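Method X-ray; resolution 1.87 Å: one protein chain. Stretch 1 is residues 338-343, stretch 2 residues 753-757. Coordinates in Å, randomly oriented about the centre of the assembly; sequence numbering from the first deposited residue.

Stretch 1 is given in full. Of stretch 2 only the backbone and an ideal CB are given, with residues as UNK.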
# COMPACT_ATOMS: atom_id res chain seq x y z
N SER A 338 27.42 -9.05 -4.30
CA SER A 338 26.56 -9.81 -3.37
C SER A 338 25.07 -9.80 -3.78
O SER A 338 24.68 -9.12 -4.71
CB SER A 338 26.79 -9.32 -1.92
OG SER A 338 26.51 -7.93 -1.76
N ARG A 339 24.26 -10.58 -3.07
CA ARG A 339 22.84 -10.80 -3.36
C ARG A 339 21.96 -9.73 -2.73
O ARG A 339 22.34 -9.10 -1.74
CB ARG A 339 22.40 -12.18 -2.82
CG ARG A 339 21.04 -12.68 -3.26
CD ARG A 339 20.70 -14.10 -2.84
NE ARG A 339 20.57 -14.31 -1.40
CZ ARG A 339 21.45 -14.97 -0.62
NH1 ARG A 339 22.56 -15.56 -1.14
NH2 ARG A 339 21.20 -15.11 0.69
N TRP A 340 20.77 -9.52 -3.32
CA TRP A 340 19.70 -8.78 -2.61
C TRP A 340 19.46 -9.36 -1.21
O TRP A 340 19.86 -10.50 -0.93
CB TRP A 340 18.40 -8.76 -3.44
CG TRP A 340 17.81 -10.13 -3.70
CD1 TRP A 340 18.04 -10.92 -4.78
CD2 TRP A 340 16.86 -10.82 -2.90
NE1 TRP A 340 17.33 -12.09 -4.68
CE2 TRP A 340 16.59 -12.06 -3.53
CE3 TRP A 340 16.23 -10.54 -1.69
CZ2 TRP A 340 15.68 -13.00 -3.02
CZ3 TRP A 340 15.33 -11.50 -1.18
CH2 TRP A 340 15.06 -12.70 -1.85
N GLY A 341 18.84 -8.60 -0.33
CA GLY A 341 18.55 -9.10 1.02
C GLY A 341 17.24 -8.60 1.66
O GLY A 341 16.48 -7.81 1.03
N TRP A 342 17.02 -9.03 2.91
CA TRP A 342 15.81 -8.73 3.66
C TRP A 342 16.04 -7.45 4.50
O TRP A 342 16.35 -7.49 5.68
CB TRP A 342 15.35 -9.91 4.52
CG TRP A 342 15.16 -11.20 3.75
CD1 TRP A 342 15.97 -12.31 3.82
CD2 TRP A 342 14.13 -11.51 2.81
NE1 TRP A 342 15.50 -13.29 2.99
CE2 TRP A 342 14.37 -12.83 2.35
CE3 TRP A 342 13.04 -10.81 2.30
CZ2 TRP A 342 13.54 -13.47 1.42
CZ3 TRP A 342 12.21 -11.45 1.39
CH2 TRP A 342 12.47 -12.77 0.95
N HIS A 343 15.92 -6.33 3.79
CA HIS A 343 16.22 -4.98 4.28
C HIS A 343 15.70 -3.99 3.22
O HIS A 343 15.11 -4.43 2.23
CB HIS A 343 17.72 -4.84 4.56
CG HIS A 343 18.60 -5.27 3.43
ND1 HIS A 343 18.58 -4.67 2.20
CD2 HIS A 343 19.54 -6.25 3.35
CE1 HIS A 343 19.45 -5.26 1.39
NE2 HIS A 343 20.03 -6.23 2.06
N UNK A 753 19.11 -18.24 5.36
CA UNK A 753 19.44 -18.07 3.94
C UNK A 753 18.20 -18.11 3.01
O UNK A 753 18.30 -18.55 1.83
CB UNK A 753 20.43 -19.16 3.52
N UNK A 754 17.07 -17.61 3.50
CA UNK A 754 15.86 -17.45 2.67
C UNK A 754 16.15 -16.53 1.50
O UNK A 754 16.78 -15.47 1.64
CB UNK A 754 14.70 -16.90 3.50
N UNK A 755 15.73 -16.96 0.32
CA UNK A 755 15.99 -16.28 -0.91
C UNK A 755 17.30 -16.59 -1.62
O UNK A 755 17.53 -16.06 -2.73
CB UNK A 755 15.93 -14.78 -0.64
N UNK A 756 18.15 -17.44 -1.07
CA UNK A 756 19.42 -17.77 -1.72
C UNK A 756 19.28 -18.66 -2.96
O UNK A 756 20.14 -18.62 -3.86
CB UNK A 756 20.34 -18.46 -0.71
N UNK A 757 18.22 -19.46 -3.01
CA UNK A 757 17.99 -20.42 -4.10
C UNK A 757 16.63 -20.19 -4.78
O UNK A 757 16.54 -20.27 -6.01
CB UNK A 757 18.07 -21.85 -3.56

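Stretch 2 folds into a type II beta turn spanning positions 753 to 756, and stretch 1 meets it with the side chains of Arg-339, Trp-340 and Trp-342.

At position 753, CA-to-CB points away from stretch 1, and the ideal CB lies 5.0 Å from the nearest atom there, Arg-339 NH2. With phi/psi of -132°/33° the backbone makes no special demand, so many residues would suit, a beta-branched one included. The deposited residue is Thr-753, whose side chain makes no contact with stretch 1. Its contribution is made through the backbone, because Thr-753 O closes the turn by accepting a hydrogen bond from the backbone N of position 756 at 3.1 Å.

Position 754, at -60°/133°, occupies the first corner of the turn. Its carbonyl oxygen is the main polar feature facing stretch 1: Trp-342 NE1 donates a hydrogen bond to this O at 2.9 Å, with an N-H...O angle of 147° and the acceptor near the plane of the indole. Because the acceptor is a backbone atom, the bond does not itself specify a side chain. CA-to-CB points sideways, and the ideal CB is 3.7 Å from Trp-342 NE1, so the first carbon packs beside the indole while the rest is free to leave; aliphatic, aromatic or long polar residues would all fit. The deposited residue is Tyr-754. Its CB lies 4.2 Å from Trp-342 CZ2, an apolar contact, and with chi1 at -77° (m) the ring leads away from stretch 1, its hydroxyl finding a partner elsewhere in the structure. One water accepts from Arg-339 NH2 and donates to Tyr-754 O, 2.9 Å from each atom; another accepts from Arg-339 NE, donates to Trp-340 O, and reaches Tyr-754 O only weakly.

Position 755 is the most restrictive. Its phi/psi of 87°/-2° would jam a CB against the preceding carbonyl O, which by itself calls for glycine. Stretch 1 adds a second reason: CA-to-CB would point toward it, placing the ideal CB 2.6 Å from Trp-340 CH2, a clash, and 3.4 Å from Trp-342 CZ2, which is tight. Gly-755 is the deposited residue. Without a side chain it lets the backbone settle close to stretch 1: Gly-755 O lies 3.6 Å from Trp-340 CZ2 and 3.7 Å from Arg-339 CD, and Gly-755 N lies 4.3 Å from Trp-342 CZ2, near the plane of that ring.

At position 756, CA-to-CB runs sideways and the ideal CB is 3.7 Å from Arg-339 CZ. A small residue could rest against the guanidinium, and a short polar group could also reach back to the turn; alanine, serine, threonine or asparagine would be plausible. Ser-756 is found. Its CB sits over one face of the guanidinium, 3.6 Å from Arg-339 CZ, and the p rotamer (69°) lets Ser-756 OG donate to Thr-753 O at 3.0 Å, reinforcing the turn.

CA-to-CB at position 757 points away, so stretch 1 places no restriction on the residue. Arg-757 occupies it without touching stretch 1.

Stretch 2 (753-757) TYGSR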
# COMPACT_ATOMS: atom_id res chain seq x y z
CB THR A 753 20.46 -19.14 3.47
OG1 THR A 753 19.86 -20.42 3.61
CG2 THR A 753 21.76 -19.12 4.30
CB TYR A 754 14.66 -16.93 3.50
CG TYR A 754 13.95 -17.96 4.40
CD1 TYR A 754 14.60 -19.10 4.86
CD2 TYR A 754 12.64 -17.74 4.83
CE1 TYR A 754 13.95 -20.02 5.68
CE2 TYR A 754 11.98 -18.65 5.65
CZ TYR A 754 12.65 -19.77 6.11
OH TYR A 754 12.04 -20.71 6.88
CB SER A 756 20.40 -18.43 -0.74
OG SER A 756 19.95 -19.70 -0.38
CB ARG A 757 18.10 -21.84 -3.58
CG ARG A 757 19.53 -22.20 -3.15
CD ARG A 757 19.74 -23.57 -2.54
NE ARG A 757 20.40 -24.53 -3.46
CZ ARG A 757 21.68 -24.51 -3.87
NH1 ARG A 757 22.55 -23.56 -3.47
NH2 ARG A 757 22.09 -25.45 -4.73
O HOH W 1 18.12 -12.99 -0.31
O HOH W 2 19.13 -14.05 2.42
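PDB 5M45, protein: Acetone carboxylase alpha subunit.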